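Local atomic coordinates of hypothetical protein Atu2327 (Agrobacterium tumefaciens, PDB entry 2O8I), a protein that probably decarboxylates 2-oxo-4-hydroxy-4-carboxy-5-ureidoimidazoline to allantoin during urate breakdown. Residues A9-V14 and L33-K38; K38-A43 and L156-M161; P64-K69 and F115-K120. All coordinates share one frame; numbering follows the deposited sequence.

Interaction 1 of 3, residues A9-V14 and L33-K38; sequences ARFGGV and LELTAK
Leu-35 sets one methyl group against each of two neighbouring side chains on helix 4-11, Arg-10 and Phe-11. Its CG lies anti to the carbonyl carbon, next to the backbone N (chi1 -66°), which sends the fork toward the helix. One branch, CD1, comes within 3.8 Å of Arg-10 NH2; the arginine chain is bent at chi2 and chi3 on its way there, and the two side chains cross at about a right angle. The other, CD2, stands 4.1 Å from Phe-11 CZ and meets the ring at a slant, through the far end of the phenyl group.

The aliphatic part of the arginine covers one face of the phenylalanine: Arg-10 CG sits 3.7 Å above the Phe-11 ring plane, over its centre. Phe-7 meets the same ring edge-to-face, and Val-40, Leu-44 and Leu-158 pack on Phe-11 from two further helices. Ala-98 of the second subunit packs against Arg-10.

Leu-35 is presented by an inverse gamma turn centred on it. This turn leads straight into the N-cap of helix 37-50, where Thr-36 OG1 caps Ala-39 N, and it lies against helix 4-11 in this all-helical fold.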
loop_
_atom_site.group_PDB
_atom_site.type_symbol
_atom_site.label_atom_id
_atom_site.label_comp_id
_atom_site.label_asym_id
_atom_site.label_seq_id
_atom_site.Cartn_x
_atom_site.Cartn_y
_atom_site.Cartn_z
ATOM N N ALA A 9 2.930 -6.222 14.984
ATOM C CA ALA A 9 2.208 -5.091 14.554
ATOM C C ALA A 9 2.927 -4.045 13.700
ATOM O O ALA A 9 2.570 -3.885 12.551
ATOM C CB ALA A 9 1.515 -4.416 15.712
ATOM N N ARG A 10 3.979 -3.357 14.119
ATOM C CA ARG A 10 5.364 -3.529 13.804
ATOM C C ARG A 10 5.895 -3.984 12.473
ATOM O O ARG A 10 6.186 -3.147 11.615
ATOM C CB ARG A 10 6.310 -3.680 14.951
ATOM C CG ARG A 10 7.229 -2.515 14.975
ATOM C CD ARG A 10 6.928 -1.725 16.118
ATOM N NE ARG A 10 7.948 -1.738 17.164
ATOM C CZ ARG A 10 9.176 -1.152 17.187
ATOM N NH1 ARG A 10 9.742 -0.556 16.132
ATOM N NH2 ARG A 10 9.872 -1.212 18.333
ATOM N N PHE A 11 6.052 -5.298 12.318
ATOM C CA PHE A 11 6.812 -5.815 11.223
ATOM C C PHE A 11 5.936 -6.781 10.429
ATOM O O PHE A 11 6.382 -7.356 9.439
ATOM C CB PHE A 11 8.087 -6.489 11.718
ATOM C CG PHE A 11 8.948 -5.621 12.628
ATOM C CD1 PHE A 11 9.509 -4.434 12.170
ATOM C CD2 PHE A 11 9.211 -6.014 13.935
ATOM C CE1 PHE A 11 10.324 -3.637 13.028
ATOM C CE2 PHE A 11 10.005 -5.236 14.794
ATOM C CZ PHE A 11 10.575 -4.048 14.333
ATOM N N GLY A 12 4.681 -6.951 10.845
ATOM C CA GLY A 12 3.722 -7.749 10.091
ATOM C C GLY A 12 3.512 -7.347 8.629
ATOM O O GLY A 12 3.250 -8.217 7.804
ATOM N N GLY A 13 3.623 -6.036 8.320
ATOM C CA GLY A 13 3.423 -5.510 6.983
ATOM C C GLY A 13 4.675 -5.421 6.123
ATOM O O GLY A 13 4.606 -4.998 4.970
ATOM N N VAL A 14 5.835 -5.762 6.653
ATOM C CA VAL A 14 7.059 -5.543 5.889
ATOM C C VAL A 14 7.032 -6.440 4.637
ATOM O O VAL A 14 7.503 -6.069 3.560
ATOM C CB VAL A 14 8.341 -5.788 6.782
ATOM C CG1 VAL A 14 9.610 -5.939 5.942
ATOM C CG2 VAL A 14 8.490 -4.675 7.805
ATOM N N LEU A 33 16.289 -9.753 19.094
ATOM C CA LEU A 33 16.981 -9.026 18.017
ATOM C C LEU A 33 17.329 -7.612 18.448
ATOM O O LEU A 33 16.570 -6.979 19.154
ATOM C CB LEU A 33 16.115 -8.962 16.746
ATOM C CG LEU A 33 15.789 -10.297 16.042
ATOM C CD1 LEU A 33 14.871 -10.077 14.920
ATOM C CD2 LEU A 33 17.067 -10.970 15.526
ATOM N N GLU A 34 18.500 -7.145 18.048
ATOM C CA GLU A 34 18.784 -5.723 17.961
ATOM C C GLU A 34 17.761 -5.119 16.950
ATOM O O GLU A 34 17.500 -5.692 15.849
ATOM C CB GLU A 34 20.189 -5.557 17.402
ATOM C CG GLU A 34 21.309 -5.580 18.402
ATOM C CD GLU A 34 21.713 -4.163 18.784
ATOM O OE1 GLU A 34 22.091 -3.352 17.874
ATOM O OE2 GLU A 34 21.627 -3.863 19.998
ATOM N N LEU A 35 17.164 -3.983 17.309
ATOM C CA LEU A 35 16.177 -3.418 16.404
ATOM C C LEU A 35 16.870 -2.514 15.376
ATOM O O LEU A 35 16.908 -1.272 15.503
ATOM C CB LEU A 35 15.053 -2.714 17.160
ATOM C CG LEU A 35 14.161 -3.611 18.009
ATOM C CD1 LEU A 35 13.255 -2.763 18.845
ATOM C CD2 LEU A 35 13.405 -4.600 17.191
ATOM N N THR A 36 17.455 -3.181 14.390
ATOM C CA THR A 36 18.126 -2.539 13.296
ATOM C C THR A 36 17.546 -3.155 12.049
ATOM O O THR A 36 17.050 -4.280 12.089
ATOM C CB THR A 36 19.678 -2.753 13.304
ATOM O OG1 THR A 36 19.982 -4.130 13.062
ATOM C CG2 THR A 36 20.293 -2.294 14.582
ATOM N N ALA A 37 17.607 -2.424 10.943
ATOM C CA ALA A 37 17.170 -2.974 9.688
ATOM C C ALA A 37 17.930 -4.248 9.360
ATOM O O ALA A 37 17.289 -5.196 8.986
ATOM C CB ALA A 37 17.314 -1.967 8.580
ATOM N N LYS A 38 19.264 -4.301 9.519
ATOM C CA LYS A 38 20.035 -5.532 9.239
ATOM C C LYS A 38 19.535 -6.732 10.015
ATOM O O LYS A 38 19.203 -7.769 9.412
ATOM C CB LYS A 38 21.524 -5.348 9.505
ATOM C CG LYS A 38 22.291 -4.857 8.255
ATOM C CD LYS A 38 23.875 -4.910 8.455
ATOM C CE LYS A 38 24.488 -6.398 8.423
ATOM N NZ LYS A 38 24.549 -7.079 9.793
#

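Interaction 2 of 3, residues K38-A43 and L156-M161; sequences KAVHGA and LRLASM
Val-40 and His-41, successive residues of helix 37-50, share one partner on helix 139-161, the side chain of Leu-158. Val-40 comes first along the chain. With CG1 anti to the backbone N (chi1 177°), it extends that methyl to 3.8 Å from Leu-158 CD2, and the two side chains cross at about a right angle. Phe-11 of helix 4-11 touches both of them, so the pair belongs to a small apolar cluster where three helices of this all-alpha fold converge.

At His-41 the other branch of the leucine takes over. Leu-158 CD1 packs against the backbone at His-41 CA (3.6 Å) and lies 3.8 Å from His-41 CB, with the imidazole presenting its edge, near the ring plane, to this methyl. The ring carbon CG of His-41 is anti to the backbone N (chi1 -177°), which carries the imidazole beyond the methyl group. His-41 NE2 is hydrogen-bonded to the backbone O of Glu-151, on the same helix as Leu-158, so this histidine meets helix 139-161 through both apolar and polar atoms. Next to Leu-158, the guanidinium of Arg-157 turns to other partners, making salt bridges with Glu-16 and with Glu-75 of the second subunit.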
loop_
_atom_site.group_PDB
_atom_site.type_symbol
_atom_site.label_atom_id
_atom_site.label_comp_id
_atom_site.label_asym_id
_atom_site.label_seq_id
_atom_site.Cartn_x
_atom_site.Cartn_y
_atom_site.Cartn_z
ATOM N N LYS A 38 19.264 -4.301 9.519
ATOM C CA LYS A 38 20.035 -5.532 9.239
ATOM C C LYS A 38 19.535 -6.732 10.015
ATOM O O LYS A 38 19.203 -7.769 9.412
ATOM C CB LYS A 38 21.524 -5.348 9.505
ATOM C CG LYS A 38 22.291 -4.857 8.255
ATOM C CD LYS A 38 23.875 -4.910 8.455
ATOM C CE LYS A 38 24.488 -6.398 8.423
ATOM N NZ LYS A 38 24.549 -7.079 9.793
ATOM N N ALA A 39 19.459 -6.587 11.344
ATOM C CA ALA A 39 18.994 -7.667 12.213
ATOM C C ALA A 39 17.583 -8.097 11.845
ATOM O O ALA A 39 17.369 -9.239 11.500
ATOM C CB ALA A 39 19.081 -7.284 13.680
ATOM N N VAL A 40 16.617 -7.181 11.857
ATOM C CA VAL A 40 15.216 -7.576 11.648
ATOM C C VAL A 40 15.010 -8.140 10.229
ATOM O O VAL A 40 14.246 -9.106 10.033
ATOM C CB VAL A 40 14.232 -6.417 11.929
ATOM C CG1 VAL A 40 12.824 -6.831 11.640
ATOM C CG2 VAL A 40 14.355 -5.921 13.361
ATOM N N HIS A 41 15.690 -7.561 9.244
ATOM C CA HIS A 41 15.591 -8.061 7.881
ATOM C C HIS A 41 16.135 -9.481 7.757
ATOM O O HIS A 41 15.517 -10.303 7.072
ATOM C CB HIS A 41 16.352 -7.152 6.937
ATOM C CG HIS A 41 16.248 -7.542 5.494
ATOM N ND1 HIS A 41 17.224 -8.282 4.851
ATOM C CD2 HIS A 41 15.317 -7.242 4.554
ATOM C CE1 HIS A 41 16.891 -8.435 3.580
ATOM N NE2 HIS A 41 15.736 -7.816 3.377
ATOM N N GLY A 42 17.286 -9.766 8.400
ATOM C CA GLY A 42 17.854 -11.092 8.335
ATOM C C GLY A 42 16.825 -12.085 8.892
ATOM O O GLY A 42 16.616 -13.171 8.317
ATOM N N ALA A 43 16.163 -11.694 9.993
ATOM C CA ALA A 43 15.241 -12.563 10.717
ATOM C C ALA A 43 13.985 -12.815 9.904
ATOM O O ALA A 43 13.534 -13.956 9.794
ATOM C CB ALA A 43 14.898 -11.968 12.058
ATOM N N LEU A 156 14.327 -2.171 2.180
ATOM C CA LEU A 156 14.076 -0.748 2.007
ATOM C C LEU A 156 13.042 -0.243 3.015
ATOM O O LEU A 156 13.192 0.854 3.582
ATOM C CB LEU A 156 13.622 -0.433 0.564
ATOM C CG LEU A 156 14.660 -0.669 -0.546
ATOM C CD1 LEU A 156 13.956 -0.616 -1.903
ATOM C CD2 LEU A 156 15.807 0.369 -0.469
ATOM N N ARG A 157 12.008 -1.041 3.250
ATOM C CA ARG A 157 11.001 -0.656 4.247
ATOM C C ARG A 157 11.606 -0.526 5.633
ATOM O O ARG A 157 11.530 0.562 6.238
ATOM C CB ARG A 157 9.817 -1.607 4.228
ATOM C CG ARG A 157 9.074 -1.479 2.904
ATOM C CD ARG A 157 8.112 -2.595 2.726
ATOM N NE ARG A 157 7.186 -2.289 1.657
ATOM C CZ ARG A 157 6.045 -2.934 1.458
ATOM N NH1 ARG A 157 5.684 -3.905 2.298
ATOM N NH2 ARG A 157 5.261 -2.599 0.428
ATOM N N LEU A 158 12.251 -1.606 6.088
ATOM C CA LEU A 158 12.961 -1.634 7.375
ATOM C C LEU A 158 13.996 -0.540 7.547
ATOM O O LEU A 158 14.039 0.080 8.608
ATOM C CB LEU A 158 13.575 -2.990 7.618
ATOM C CG LEU A 158 12.517 -4.051 7.935
ATOM C CD1 LEU A 158 13.101 -5.428 7.684
ATOM C CD2 LEU A 158 12.025 -3.889 9.373
ATOM N N ALA A 159 14.782 -0.258 6.499
ATOM C CA ALA A 159 15.716 0.869 6.533
ATOM C C ALA A 159 15.069 2.251 6.773
ATOM O O ALA A 159 15.731 3.155 7.269
ATOM C CB ALA A 159 16.580 0.886 5.301
ATOM N N SER A 160 13.798 2.445 6.424
ATOM C CA SER A 160 13.157 3.733 6.728
ATOM C C SER A 160 12.658 3.806 8.182
ATOM O O SER A 160 12.514 4.901 8.731
ATOM C CB SER A 160 12.022 4.068 5.751
ATOM O OG SER A 160 10.969 3.107 5.837
HETATM N N MSE A 161 12.418 2.648 8.789
HETATM C CA MSE A 161 11.855 2.552 10.111
HETATM C C MSE A 161 12.871 2.372 11.232
HETATM O O MSE A 161 12.511 2.508 12.388
HETATM C CB MSE A 161 11.017 1.312 10.197
HETATM C CG MSE A 161 9.655 1.355 9.631
HETATM SE SE MSE A 161 9.175 -0.577 9.526
HETATM C CE MSE A 161 9.135 -0.829 7.590
#

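Interaction 3 of 3, residues P64-K69 and F115-K120; sequences PDLAGK and FIIAVK
A buried apolar contact bridged by water joins Leu-66, in the first turn of helix 66-74, to Ile-117 and Val-119 in the loop between helices 94-111 and 124-135. Leu-66 points its fork into the loop, CG anti to the backbone N (chi1 -159°). Its CD1 methyl meets Val-119 CG2 at 3.9 Å, while Leu-66 CD2 lies 4.2 Å from Ile-117 CG2; each pair of side chains approaches at an oblique angle. Ile-127 of helix 124-135 packs against both Leu-66 and Val-119.

Two waters bridge the segments, both donating to the backbone O of Phe-115. One also donates to Pro-64 O, at 2.8 Å. The other accepts from Leu-66 N at 3.1 Å, thereby serving an N-H of the helix's first turn. The position of this junction is consistent with a place beside the substrate pocket of an OHCU decarboxylase fold.

Asp-65 is the N-cap: Gly-68 N donates to Asp-65 OD1 at 3.0 Å, with an N-H...O angle of 148°, nearly along the carboxylate C-O bond. One turn on, Lys-69 stretches out almost fully and passes the loop backbone. Lys-69 NZ is hydrogen-bonded to His-63 NE2 and makes a salt bridge with Glu-75 of the second subunit.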
loop_
_atom_site.group_PDB
_atom_site.type_symbol
_atom_site.label_atom_id
_atom_site.label_comp_id
_atom_site.label_asym_id
_atom_site.label_seq_id
_atom_site.Cartn_x
_atom_site.Cartn_y
_atom_site.Cartn_z
ATOM N N PRO A 64 1.662 -5.292 -3.458
ATOM C CA PRO A 64 1.000 -4.301 -4.312
ATOM C C PRO A 64 1.710 -4.091 -5.645
ATOM O O PRO A 64 2.955 -4.236 -5.740
ATOM C CB PRO A 64 1.074 -3.007 -3.491
ATOM C CG PRO A 64 2.155 -3.223 -2.507
ATOM C CD PRO A 64 2.195 -4.694 -2.214
ATOM N N ASP A 65 0.916 -3.754 -6.658
ATOM C CA ASP A 65 1.467 -3.395 -7.952
ATOM C C ASP A 65 2.042 -1.970 -7.939
ATOM O O ASP A 65 1.766 -1.150 -7.047
ATOM C CB ASP A 65 0.439 -3.592 -9.072
ATOM C CG ASP A 65 -0.818 -2.786 -8.860
ATOM O OD1 ASP A 65 -0.845 -1.795 -8.121
ATOM O OD2 ASP A 65 -1.820 -3.133 -9.466
ATOM N N LEU A 66 2.871 -1.705 -8.928
ATOM C CA LEU A 66 3.534 -0.453 -9.038
ATOM C C LEU A 66 2.599 0.788 -8.985
ATOM O O LEU A 66 2.816 1.728 -8.208
ATOM C CB LEU A 66 4.323 -0.518 -10.323
ATOM C CG LEU A 66 5.459 0.466 -10.414
ATOM C CD1 LEU A 66 6.128 0.622 -9.106
ATOM C CD2 LEU A 66 6.374 -0.139 -11.417
ATOM N N ALA A 67 1.542 0.796 -9.775
ATOM C CA ALA A 67 0.590 1.940 -9.729
ATOM C C ALA A 67 0.041 2.184 -8.343
ATOM O O ALA A 67 -0.073 3.333 -7.915
ATOM C CB ALA A 67 -0.499 1.761 -10.699
ATOM N N GLY A 68 -0.257 1.119 -7.617
ATOM C CA GLY A 68 -0.690 1.223 -6.240
ATOM C C GLY A 68 0.377 1.833 -5.347
ATOM O O GLY A 68 0.046 2.565 -4.398
ATOM N N LYS A 69 1.659 1.549 -5.604
ATOM C CA LYS A 69 2.686 2.152 -4.771
ATOM C C LYS A 69 2.789 3.642 -5.100
ATOM O O LYS A 69 2.931 4.481 -4.200
ATOM C CB LYS A 69 4.043 1.463 -4.918
ATOM C CG LYS A 69 4.075 0.019 -4.472
ATOM C CD LYS A 69 5.498 -0.620 -4.617
ATOM C CE LYS A 69 5.601 -1.894 -3.735
ATOM N NZ LYS A 69 6.925 -2.597 -3.892
ATOM N N PHE A 115 3.868 -7.493 -11.052
ATOM C CA PHE A 115 5.232 -7.152 -11.378
ATOM C C PHE A 115 5.819 -6.462 -10.154
ATOM O O PHE A 115 5.358 -5.400 -9.721
ATOM C CB PHE A 115 5.244 -6.233 -12.588
ATOM C CG PHE A 115 6.612 -5.796 -13.000
ATOM C CD1 PHE A 115 7.538 -6.719 -13.451
ATOM C CD2 PHE A 115 6.968 -4.435 -12.950
ATOM C CE1 PHE A 115 8.822 -6.326 -13.825
ATOM C CE2 PHE A 115 8.244 -4.011 -13.351
ATOM C CZ PHE A 115 9.193 -4.969 -13.769
ATOM N N ILE A 116 6.817 -7.098 -9.559
ATOM C CA ILE A 116 7.356 -6.628 -8.307
ATOM C C ILE A 116 8.789 -6.142 -8.564
ATOM O O ILE A 116 9.640 -6.858 -9.167
ATOM C CB ILE A 116 7.371 -7.751 -7.301
ATOM C CG1 ILE A 116 5.950 -8.180 -6.957
ATOM C CG2 ILE A 116 8.162 -7.347 -6.031
ATOM C CD1 ILE A 116 5.902 -9.558 -6.218
ATOM N N ILE A 117 9.049 -4.910 -8.133
ATOM C CA ILE A 117 10.349 -4.334 -8.373
ATOM C C ILE A 117 10.677 -3.285 -7.316
ATOM O O ILE A 117 9.849 -2.435 -7.021
ATOM C CB ILE A 117 10.456 -3.776 -9.833
ATOM C CG1 ILE A 117 11.915 -3.419 -10.141
ATOM C CG2 ILE A 117 9.427 -2.648 -10.115
ATOM C CD1 ILE A 117 12.089 -2.831 -11.509
ATOM N N ALA A 118 11.860 -3.391 -6.707
ATOM C CA ALA A 118 12.366 -2.334 -5.829
ATOM C C ALA A 118 12.678 -1.124 -6.709
ATOM O O ALA A 118 13.312 -1.246 -7.759
ATOM C CB ALA A 118 13.597 -2.780 -5.116
ATOM N N VAL A 119 12.255 0.038 -6.251
ATOM C CA VAL A 119 12.131 1.192 -7.099
ATOM C C VAL A 119 12.991 2.380 -6.605
ATOM O O VAL A 119 13.156 3.371 -7.337
ATOM C CB VAL A 119 10.610 1.504 -7.172
ATOM C CG1 VAL A 119 10.283 2.959 -6.911
ATOM C CG2 VAL A 119 9.985 0.903 -8.418
ATOM N N LYS A 120 13.554 2.282 -5.392
ATOM C CA LYS A 120 14.441 3.329 -4.873
ATOM C C LYS A 120 15.530 3.645 -5.898
ATOM O O LYS A 120 16.218 2.748 -6.379
ATOM C CB LYS A 120 15.050 2.979 -3.493
ATOM C CG LYS A 120 16.100 3.993 -3.014
ATOM C CD LYS A 120 16.262 4.190 -1.466
ATOM C CE LYS A 120 14.955 4.568 -0.696
ATOM N NZ LYS A 120 14.194 5.729 -1.285
HETATM O O HOH W 1 5.062 -3.839 -7.571
HETATM O O HOH W 2 3.549 -3.948 -10.938
#

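How the interactions relate
Interactions 1 and 2 are neighbours, with centres about 6 Å apart. They follow one another along the chain, share Lys-38 and both use helix 37-50. Interaction 3 is nested within the long loop that interaction 2 closes, its centre about 18 Å from that of interaction 2 and 21 Å from that of interaction 1. Helix 139-161 spans the gap: Leu-156 packs on Ala-118 and Lys-120, and Arg-157 NH1 reaches back to Val-14 O by a weak, probable hydrogen bond. The N-terminal helices and the loop 115-120 thus both pack on helix 139-161, and all three contacts reach the second subunit.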